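Local coordinates for hydrazine synthase beta subunit (Candidatus Kuenenia stuttgartiensis, PDB 5C2V), which is part of the complex that makes hydrazine from nitric oxide and ammonium, and may modulate transport of hydroxylamine between the gamma and alpha active sites, at residues N183-H187 against I233-G239; E188-D194 against V206-P211; K240-L244 against S293-D299. The contacts are given in a common frame with arbitrary orientation. Residues are numbered along the deposited sequence.

Followed from the N terminus, the chain leaves the last strand of one propeller blade at N183-H187 and enters the first strand of the next at E188-D194. Contact 2 closes first, within a hairpin whose two segments are separated by 11 residues. Contact 1 closes next, when I233-G239 returns to N183-H187 across 45 residues, so its larger loop encloses contact 2. Contact 3 starts directly after it, at K240-L244, and closes in series when S293-D299 arrives 48 residues later. Contact 2 thus lies within one blade, contact 1 joins that blade to its predecessor, and contact 3 adds a helix to its outer edge. All three touch the bound trimethyl glycine.

Contact 1: N183-H187 against I233-G239. With BET (trimethyl glycine), chain R.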
loop_
_atom_site.group_PDB
_atom_site.type_symbol
_atom_site.label_atom_id
_atom_site.label_comp_id
_atom_site.label_asym_id
_atom_site.label_seq_id
_atom_site.Cartn_x
_atom_site.Cartn_y
_atom_site.Cartn_z
ATOM N N ASN B 183 4.230 30.431 -40.527
ATOM C CA ASN B 183 4.133 31.109 -39.239
ATOM C C ASN B 183 3.657 30.156 -38.145
ATOM O O ASN B 183 2.570 29.587 -38.244
ATOM C CB ASN B 183 3.190 32.309 -39.333
ATOM C CG ASN B 183 2.911 32.939 -37.983
ATOM O OD1 ASN B 183 3.709 33.728 -37.476
ATOM N ND2 ASN B 183 1.773 32.596 -37.392
ATOM N N ARG B 184 4.467 29.985 -37.105
ATOM C CA ARG B 184 4.119 29.053 -36.035
ATOM C C ARG B 184 3.838 29.765 -34.716
ATOM O O ARG B 184 4.687 30.476 -34.186
ATOM C CB ARG B 184 5.228 28.019 -35.846
ATOM C CG ARG B 184 5.349 27.043 -37.002
ATOM C CD ARG B 184 6.395 25.980 -36.726
ATOM N NE ARG B 184 6.547 25.066 -37.854
ATOM C CZ ARG B 184 7.445 24.089 -37.906
ATOM N NH1 ARG B 184 8.278 23.896 -36.892
ATOM N NH2 ARG B 184 7.512 23.305 -38.974
ATOM N N VAL B 185 2.640 29.548 -34.188
ATOM C CA VAL B 185 2.185 30.240 -32.991
ATOM C C VAL B 185 2.570 29.514 -31.704
ATOM O O VAL B 185 2.328 28.316 -31.559
ATOM C CB VAL B 185 0.653 30.426 -33.018
ATOM C CG1 VAL B 185 0.137 30.867 -31.661
ATOM C CG2 VAL B 185 0.259 31.421 -34.101
ATOM N N ILE B 186 3.171 30.248 -30.771
ATOM C CA ILE B 186 3.374 29.731 -29.425
ATOM C C ILE B 186 2.181 30.164 -28.589
ATOM O O ILE B 186 2.003 31.350 -28.314
ATOM C CB ILE B 186 4.675 30.252 -28.783
ATOM C CG1 ILE B 186 5.890 29.869 -29.628
ATOM C CG2 ILE B 186 4.821 29.716 -27.367
ATOM C CD1 ILE B 186 7.206 30.359 -29.057
ATOM N N HIS B 187 1.364 29.199 -28.183
ATOM C CA HIS B 187 0.112 29.514 -27.509
ATOM C C HIS B 187 0.344 29.941 -26.067
ATOM O O HIS B 187 1.192 29.377 -25.372
ATOM C CB HIS B 187 -0.841 28.319 -27.567
ATOM C CG HIS B 187 -1.548 28.177 -28.879
ATOM N ND1 HIS B 187 -0.885 27.902 -30.056
ATOM C CD2 HIS B 187 -2.860 28.284 -29.203
ATOM C CE1 HIS B 187 -1.758 27.840 -31.047
ATOM N NE2 HIS B 187 -2.963 28.068 -30.555
ATOM N N ILE B 233 11.186 24.473 -30.738
ATOM C CA ILE B 233 10.415 24.213 -31.948
ATOM C C ILE B 233 11.236 23.413 -32.955
ATOM O O ILE B 233 12.366 23.780 -33.279
ATOM C CB ILE B 233 9.938 25.524 -32.606
ATOM C CG1 ILE B 233 8.947 26.252 -31.695
ATOM C CG2 ILE B 233 9.309 25.249 -33.966
ATOM C CD1 ILE B 233 8.396 27.530 -32.294
ATOM N N GLU B 234 10.660 22.318 -33.443
ATOM C CA GLU B 234 11.323 21.481 -34.434
ATOM C C GLU B 234 11.175 22.106 -35.819
ATOM O O GLU B 234 10.062 22.322 -36.302
ATOM C CB GLU B 234 10.748 20.065 -34.407
ATOM C CG GLU B 234 11.049 19.316 -33.117
ATOM C CD GLU B 234 10.378 17.959 -33.053
ATOM O OE1 GLU B 234 9.324 17.783 -33.700
ATOM O OE2 GLU B 234 10.900 17.071 -32.346
ATOM N N THR B 235 12.308 22.387 -36.455
ATOM C CA THR B 235 12.331 23.162 -37.692
ATOM C C THR B 235 11.805 22.402 -38.906
ATOM O O THR B 235 11.598 22.991 -39.968
ATOM C CB THR B 235 13.754 23.653 -38.002
ATOM O OG1 THR B 235 14.583 22.535 -38.343
ATOM C CG2 THR B 235 14.340 24.369 -36.798
ATOM N N LYS B 236 11.589 21.099 -38.753
ATOM C CA LYS B 236 11.035 20.292 -39.835
ATOM C C LYS B 236 9.576 20.678 -40.072
ATOM O O LYS B 236 8.932 21.239 -39.187
ATOM C CB LYS B 236 11.144 18.797 -39.514
ATOM C CG LYS B 236 10.318 18.329 -38.317
ATOM C CD LYS B 236 10.495 16.831 -38.084
ATOM C CE LYS B 236 9.674 16.336 -36.901
ATOM N NZ LYS B 236 9.846 14.870 -36.682
ATOM N N ALA B 237 9.060 20.386 -41.262
ATOM C CA ALA B 237 7.669 20.693 -41.577
ATOM C C ALA B 237 6.711 19.895 -40.694
ATOM O O ALA B 237 6.801 18.668 -40.613
ATOM C CB ALA B 237 7.385 20.419 -43.045
ATOM N N GLY B 238 5.797 20.595 -40.033
ATOM C CA GLY B 238 4.855 19.965 -39.124
ATOM C C GLY B 238 5.494 19.567 -37.806
ATOM O O GLY B 238 4.939 18.762 -37.058
ATOM N N GLY B 239 6.660 20.137 -37.519
ATOM C CA GLY B 239 7.398 19.813 -36.311
ATOM C C GLY B 239 6.688 20.221 -35.034
ATOM O O GLY B 239 5.790 21.064 -35.052
HETATM N N BET R . -5.153 25.786 -26.051
HETATM C CA BET R . -4.119 26.772 -25.520
HETATM C C BET R . -2.785 25.973 -25.055
HETATM O O BET R . -2.596 25.988 -23.812
HETATM O OXT BET R . -2.127 25.458 -25.989
HETATM C C1 BET R . -6.545 26.361 -25.899
HETATM C C2 BET R . -5.107 24.464 -25.282
HETATM C C3 BET R . -4.947 25.555 -27.539
#
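R184 supplies both hydrogen bonds here, each to a main-chain carbonyl: NH1 of R184 donates to O of E234 at a very short 2.5 Å, and NH2 of R184 to O of K236, also at 2.5 Å. The two acceptors lie close to the guanidinium plane, while O of G239 sits over one face. With chi2 and chi3 t and chi4 176°, the side chain is extended. The acceptors are the strand end (E234) and the first residue of the type II turn K236 to G239, closed by N of G239 to O of K236 at 3.0 Å, so that carbonyl accepts twice. G238 takes the positive phi (75°) of the turn; at G239 a CB would lie 2.2 Å from O of E234. Packing is lighter: NH1 of R184 lies 3.4 Å from CG2 of I233, CG1 of I186 4.3 Å from CD1 of I233. H187 ends the segment in the ligand pocket, its CB 3.5 Å from OXT of trimethyl glycine. The contact spans two propeller blades: strand 179-186 is the last of one, strand 226-234 runs in the next between strands 203-211 and 241-245, and I186 also packs on V206 and H208.

Contact 2: E188-D194 against V206-P211; sequences ESSNLRD and VTHQTP. With BET (trimethyl glycine), chain R.
The weakly bonded strand at about 190-194 runs antiparallel to strand 206-211, at 170°, the axes 4.9 Å apart at closest approach. S190 and Q209 form a hydrogen-bonded pair (CA-CA 5.2 Å; N of S190 to O of Q209 2.8 Å, N of Q209 to O of S190 2.9 Å). The next bond, N of R193 to O of T207 at 3.3 Å, advances three residues on one strand against two on the other. N191, left-handed at phi/psi 56°/57°, is the extra residue: N191 and L192 lie opposite H208, a beta bulge, with CA of L192 4.5 Å from CA of H208. E188 is also left-handed (56°/53°). At the opposite end, beyond S190-Q209, CA of S189 lies 3.3 Å from O of Q209, and CA of T210 3.4 Å from O of E188, as CA-H...O contacts.

N191 (chi1 m) donates from ND2 to OE1 of Q209 (m, t) at 2.9 Å; S190 and Q209 side chains share one face. CG of L192 packs on CG1 of V206 at 4.0 Å. H208 (chi1 p) bonds through NE2 to T231. E188 (m, t) forms a salt bridge with R302, and CD of E188 lies 3.6 Å from O of trimethyl glycine.

R193 pairs with E69 of the gamma subunit, which also approaches N191, Q209 and P211. This hairpin supplies the first two strands of a four-stranded propeller blade, with strand 226-234 flanking 203-211.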
loop_
_atom_site.group_PDB
_atom_site.type_symbol
_atom_site.label_atom_id
_atom_site.label_comp_id
_atom_site.label_asym_id
_atom_site.label_seq_id
_atom_site.Cartn_x
_atom_site.Cartn_y
_atom_site.Cartn_z
ATOM N N GLU B 188 -0.417 30.945 -25.636
ATOM C CA GLU B 188 -0.326 31.496 -24.286
ATOM C C GLU B 188 1.085 31.971 -23.951
ATOM O O GLU B 188 1.659 31.575 -22.937
ATOM C CB GLU B 188 -0.796 30.463 -23.259
ATOM C CG GLU B 188 -2.258 30.077 -23.412
ATOM C CD GLU B 188 -2.762 29.226 -22.265
ATOM O OE1 GLU B 188 -1.947 28.860 -21.392
ATOM O OE2 GLU B 188 -3.975 28.925 -22.234
ATOM N N SER B 189 1.642 32.818 -24.810
ATOM C CA SER B 189 2.981 33.352 -24.590
ATOM C C SER B 189 2.993 34.877 -24.578
ATOM O O SER B 189 2.121 35.522 -25.161
ATOM C CB SER B 189 3.943 32.841 -25.664
ATOM O OG SER B 189 3.602 33.356 -26.939
ATOM N N SER B 190 3.989 35.444 -23.909
ATOM C CA SER B 190 4.205 36.885 -23.916
ATOM C C SER B 190 5.686 37.173 -23.703
ATOM O O SER B 190 6.419 36.315 -23.210
ATOM C CB SER B 190 3.362 37.573 -22.839
ATOM O OG SER B 190 3.830 37.256 -21.539
ATOM N N ASN B 191 6.118 38.377 -24.075
ATOM C CA ASN B 191 7.496 38.804 -23.849
ATOM C C ASN B 191 8.558 37.890 -24.456
ATOM O O ASN B 191 9.424 37.396 -23.733
ATOM C CB ASN B 191 7.771 38.947 -22.348
ATOM C CG ASN B 191 6.796 39.878 -21.660
ATOM O OD1 ASN B 191 6.346 40.864 -22.241
ATOM N ND2 ASN B 191 6.466 39.571 -20.409
ATOM N N LEU B 192 8.511 37.646 -25.765
ATOM C CA LEU B 192 9.534 36.783 -26.342
ATOM C C LEU B 192 10.797 37.620 -26.484
ATOM O O LEU B 192 10.834 38.572 -27.266
ATOM C CB LEU B 192 9.101 36.262 -27.719
ATOM C CG LEU B 192 8.003 35.220 -27.958
ATOM C CD1 LEU B 192 6.681 35.592 -27.303
ATOM C CD2 LEU B 192 7.809 35.040 -29.457
ATOM N N ARG B 193 11.833 37.267 -25.730
ATOM C CA ARG B 193 13.063 38.052 -25.744
ATOM C C ARG B 193 14.217 37.576 -26.635
ATOM O O ARG B 193 15.153 38.339 -26.881
ATOM C CB ARG B 193 13.573 38.174 -24.308
ATOM C CG ARG B 193 12.639 38.940 -23.386
ATOM C CD ARG B 193 12.569 40.404 -23.789
ATOM N NE ARG B 193 11.251 40.753 -24.301
ATOM C CZ ARG B 193 10.345 41.440 -23.619
ATOM N NH1 ARG B 193 10.615 41.869 -22.392
ATOM N NH2 ARG B 193 9.167 41.691 -24.168
ATOM N N ASP B 194 14.165 36.338 -27.119
ATOM C CA ASP B 194 15.270 35.818 -27.928
ATOM C C ASP B 194 14.882 34.587 -28.749
ATOM O O ASP B 194 13.896 33.916 -28.447
ATOM C CB ASP B 194 16.471 35.492 -27.036
ATOM C CG ASP B 194 17.798 35.671 -27.753
ATOM O OD1 ASP B 194 17.801 35.721 -29.001
ATOM O OD2 ASP B 194 18.838 35.767 -27.067
ATOM N N VAL B 206 13.269 29.428 -27.827
ATOM C CA VAL B 206 12.694 30.754 -27.620
ATOM C C VAL B 206 12.304 30.967 -26.158
ATOM O O VAL B 206 11.471 30.240 -25.622
ATOM C CB VAL B 206 11.448 30.975 -28.507
ATOM C CG1 VAL B 206 10.761 32.283 -28.145
ATOM C CG2 VAL B 206 11.825 30.950 -29.983
ATOM N N THR B 207 12.902 31.967 -25.519
ATOM C CA THR B 207 12.567 32.295 -24.134
ATOM C C THR B 207 11.359 33.221 -24.059
ATOM O O THR B 207 11.273 34.199 -24.803
ATOM C CB THR B 207 13.746 32.961 -23.403
ATOM O OG1 THR B 207 14.372 33.917 -24.270
ATOM C CG2 THR B 207 14.768 31.923 -22.980
ATOM N N HIS B 208 10.434 32.916 -23.154
ATOM C CA HIS B 208 9.231 33.727 -22.998
ATOM C C HIS B 208 8.525 33.467 -21.673
ATOM O O HIS B 208 9.006 32.704 -20.833
ATOM C CB HIS B 208 8.262 33.468 -24.153
ATOM C CG HIS B 208 7.693 32.085 -24.162
ATOM N ND1 HIS B 208 6.556 31.741 -23.463
ATOM C CD2 HIS B 208 8.106 30.953 -24.785
ATOM C CE1 HIS B 208 6.292 30.461 -23.655
ATOM N NE2 HIS B 208 7.218 29.961 -24.453
ATOM N N GLN B 209 7.377 34.114 -21.498
ATOM C CA GLN B 209 6.553 33.919 -20.314
ATOM C C GLN B 209 5.162 33.424 -20.685
ATOM O O GLN B 209 4.660 33.703 -21.774
ATOM C CB GLN B 209 6.439 35.217 -19.511
ATOM C CG GLN B 209 7.660 35.551 -18.676
ATOM C CD GLN B 209 7.430 36.744 -17.769
ATOM O OE1 GLN B 209 6.899 37.768 -18.195
ATOM N NE2 GLN B 209 7.825 36.612 -16.508
ATOM N N THR B 210 4.550 32.678 -19.773
ATOM C CA THR B 210 3.172 32.247 -19.928
ATOM C C THR B 210 2.300 32.914 -18.875
ATOM O O THR B 210 2.364 32.567 -17.693
ATOM C CB THR B 210 3.039 30.716 -19.802
ATOM O OG1 THR B 210 3.893 30.075 -20.758
ATOM C CG2 THR B 210 1.599 30.278 -20.023
ATOM N N PRO B 211 1.487 33.888 -19.301
ATOM C CA PRO B 211 0.493 34.507 -18.426
ATOM C C PRO B 211 -0.720 33.607 -18.267
ATOM O O PRO B 211 -1.056 32.900 -19.217
ATOM C CB PRO B 211 0.119 35.801 -19.167
ATOM C CG PRO B 211 0.748 35.696 -20.551
ATOM C CD PRO B 211 1.329 34.326 -20.698
HETATM N N BET R . -5.153 25.786 -26.051
HETATM C CA BET R . -4.119 26.772 -25.520
HETATM C C BET R . -2.785 25.973 -25.055
HETATM O O BET R . -2.596 25.988 -23.812
HETATM O OXT BET R . -2.127 25.458 -25.989
HETATM C C1 BET R . -6.545 26.361 -25.899
HETATM C C2 BET R . -5.107 24.464 -25.282
HETATM C C3 BET R . -4.947 25.555 -27.539
#

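Contact 3: K240-L244 against S293-D299. With BET (trimethyl glycine), chain R.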
loop_
_atom_site.group_PDB
_atom_site.type_symbol
_atom_site.label_atom_id
_atom_site.label_comp_id
_atom_site.label_asym_id
_atom_site.label_seq_id
_atom_site.Cartn_x
_atom_site.Cartn_y
_atom_site.Cartn_z
ATOM N N LYS B 240 7.097 19.624 -33.919
ATOM C CA LYS B 240 6.475 19.896 -32.630
ATOM C C LYS B 240 6.832 21.279 -32.100
ATOM O O LYS B 240 7.924 21.790 -32.349
ATOM C CB LYS B 240 6.888 18.844 -31.597
ATOM C CG LYS B 240 6.616 17.406 -31.994
ATOM C CD LYS B 240 7.231 16.452 -30.979
ATOM C CE LYS B 240 7.072 15.003 -31.403
ATOM N NZ LYS B 240 7.729 14.076 -30.440
ATOM N N VAL B 241 5.901 21.875 -31.365
ATOM C CA VAL B 241 6.183 23.077 -30.596
ATOM C C VAL B 241 6.092 22.719 -29.121
ATOM O O VAL B 241 5.004 22.461 -28.604
ATOM C CB VAL B 241 5.204 24.219 -30.926
ATOM C CG1 VAL B 241 5.514 25.447 -30.084
ATOM C CG2 VAL B 241 5.261 24.554 -32.409
ATOM N N ALA B 242 7.232 22.704 -28.440
ATOM C CA ALA B 242 7.270 22.220 -27.066
ATOM C C ALA B 242 7.516 23.347 -26.078
ATOM O O ALA B 242 8.613 23.892 -26.005
ATOM C CB ALA B 242 8.340 21.147 -26.917
ATOM N N ARG B 243 6.489 23.675 -25.303
ATOM C CA ARG B 243 6.605 24.691 -24.268
ATOM C C ARG B 243 7.038 24.034 -22.964
ATOM O O ARG B 243 6.325 23.193 -22.419
ATOM C CB ARG B 243 5.279 25.433 -24.093
ATOM C CG ARG B 243 4.794 26.129 -25.357
ATOM C CD ARG B 243 3.324 26.510 -25.263
ATOM N NE ARG B 243 2.448 25.350 -25.409
ATOM C CZ ARG B 243 1.137 25.371 -25.190
ATOM N NH1 ARG B 243 0.542 26.493 -24.808
ATOM N NH2 ARG B 243 0.419 24.266 -25.350
ATOM N N LEU B 244 8.211 24.414 -22.467
ATOM C CA LEU B 244 8.774 23.768 -21.288
ATOM C C LEU B 244 9.012 24.764 -20.157
ATOM O O LEU B 244 9.373 25.912 -20.404
ATOM C CB LEU B 244 10.080 23.056 -21.654
ATOM C CG LEU B 244 9.949 21.911 -22.661
ATOM C CD1 LEU B 244 11.304 21.279 -22.942
ATOM C CD2 LEU B 244 8.959 20.866 -22.164
ATOM N N SER B 293 8.401 12.429 -26.510
ATOM C CA SER B 293 7.073 12.805 -26.036
ATOM C C SER B 293 6.178 13.279 -27.176
ATOM O O SER B 293 6.649 13.889 -28.136
ATOM C CB SER B 293 7.175 13.898 -24.970
ATOM O OG SER B 293 8.068 13.524 -23.936
ATOM N N THR B 294 4.884 12.992 -27.067
ATOM C CA THR B 294 3.913 13.493 -28.031
ATOM C C THR B 294 3.621 14.961 -27.734
ATOM O O THR B 294 4.155 15.522 -26.779
ATOM C CB THR B 294 2.600 12.687 -27.997
ATOM O OG1 THR B 294 2.003 12.791 -26.698
ATOM C CG2 THR B 294 2.866 11.223 -28.311
ATOM N N GLN B 295 2.767 15.578 -28.543
ATOM C CA GLN B 295 2.428 16.982 -28.341
ATOM C C GLN B 295 1.555 17.143 -27.100
ATOM O O GLN B 295 1.710 18.097 -26.338
ATOM C CB GLN B 295 1.719 17.552 -29.570
ATOM C CG GLN B 295 1.517 19.059 -29.522
ATOM C CD GLN B 295 2.827 19.824 -29.548
ATOM O OE1 GLN B 295 3.398 20.064 -30.614
ATOM N NE2 GLN B 295 3.311 20.213 -28.375
ATOM N N GLU B 296 0.642 16.196 -26.907
ATOM C CA GLU B 296 -0.242 16.191 -25.746
ATOM C C GLU B 296 0.551 16.103 -24.448
ATOM O O GLU B 296 0.342 16.889 -23.519
ATOM C CB GLU B 296 -1.229 15.025 -25.836
ATOM C CG GLU B 296 -2.688 15.419 -25.677
ATOM C CD GLU B 296 -3.606 14.215 -25.585
ATOM O OE1 GLU B 296 -3.094 13.077 -25.512
ATOM O OE2 GLU B 296 -4.840 14.406 -25.583
ATOM N N GLU B 297 1.469 15.142 -24.397
ATOM C CA GLU B 297 2.281 14.914 -23.208
ATOM C C GLU B 297 3.148 16.124 -22.881
ATOM O O GLU B 297 3.316 16.469 -21.717
ATOM C CB GLU B 297 3.158 13.670 -23.387
ATOM C CG GLU B 297 4.158 13.426 -22.258
ATOM C CD GLU B 297 3.504 12.992 -20.954
ATOM O OE1 GLU B 297 2.271 12.794 -20.928
ATOM O OE2 GLU B 297 4.232 12.844 -19.950
ATOM N N LEU B 298 3.692 16.767 -23.910
ATOM C CA LEU B 298 4.496 17.969 -23.716
ATOM C C LEU B 298 3.639 19.124 -23.207
ATOM O O LEU B 298 4.050 19.872 -22.313
ATOM C CB LEU B 298 5.197 18.365 -25.016
ATOM C CG LEU B 298 6.341 17.458 -25.474
ATOM C CD1 LEU B 298 6.784 17.819 -26.882
ATOM C CD2 LEU B 298 7.511 17.540 -24.504
ATOM N N ASP B 299 2.446 19.258 -23.778
ATOM C CA ASP B 299 1.510 20.297 -23.362
ATOM C C ASP B 299 1.098 20.113 -21.907
ATOM O O ASP B 299 0.887 21.090 -21.188
ATOM C CB ASP B 299 0.274 20.306 -24.264
ATOM C CG ASP B 299 0.572 20.832 -25.655
ATOM O OD1 ASP B 299 1.636 21.459 -25.841
ATOM O OD2 ASP B 299 -0.261 20.622 -26.563
HETATM N N BET R . -5.153 25.786 -26.051
HETATM C CA BET R . -4.119 26.772 -25.520
HETATM C C BET R . -2.785 25.973 -25.055
HETATM O O BET R . -2.596 25.988 -23.812
HETATM O OXT BET R . -2.127 25.458 -25.989
HETATM C C1 BET R . -6.545 26.361 -25.899
HETATM C C2 BET R . -5.107 24.464 -25.282
HETATM C C3 BET R . -4.947 25.555 -27.539
HETATM O O HOH W 1 3.902 22.178 -24.917
#
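Unusually, the side-chain amide of Q295 binds both backbone polar groups of one strand residue: N of V241 donates to OE1 of Q295 at 3.2 Å, and NE2 of Q295 donates to O of V241 at 2.8 Å. A helix residue thereby continues the hydrogen bonding of a strand edge. Farther along that edge a water bridges N of R243 (3.0 Å) to OD1 of D299 (2.6 Å). The same OD1 of D299 forms a salt bridge with NH2 of R243 at 3.1 Å. NH2 of R243 also donates to OXT of trimethyl glycine at 2.9 Å, so one arginine links the carboxylate of the ligand to the helix; H187, E188 and R302 complete the pocket. At the other end NZ of K240 donates to O of S293 at 2.6 Å. L298 packs on the strand, its CD1 3.7 Å from CB of A242 and its CD2 4.3 Å from CD2 of L244. Strand 241-244 and helix 295-299 run 20° from parallel, 8.0 Å apart at closest approach. Strand 241-245, the last of its blade, lies between strand 226-234 and helix 295-301, which belongs to the chain segment linking strands 277-282 and 312-317 of the following blade.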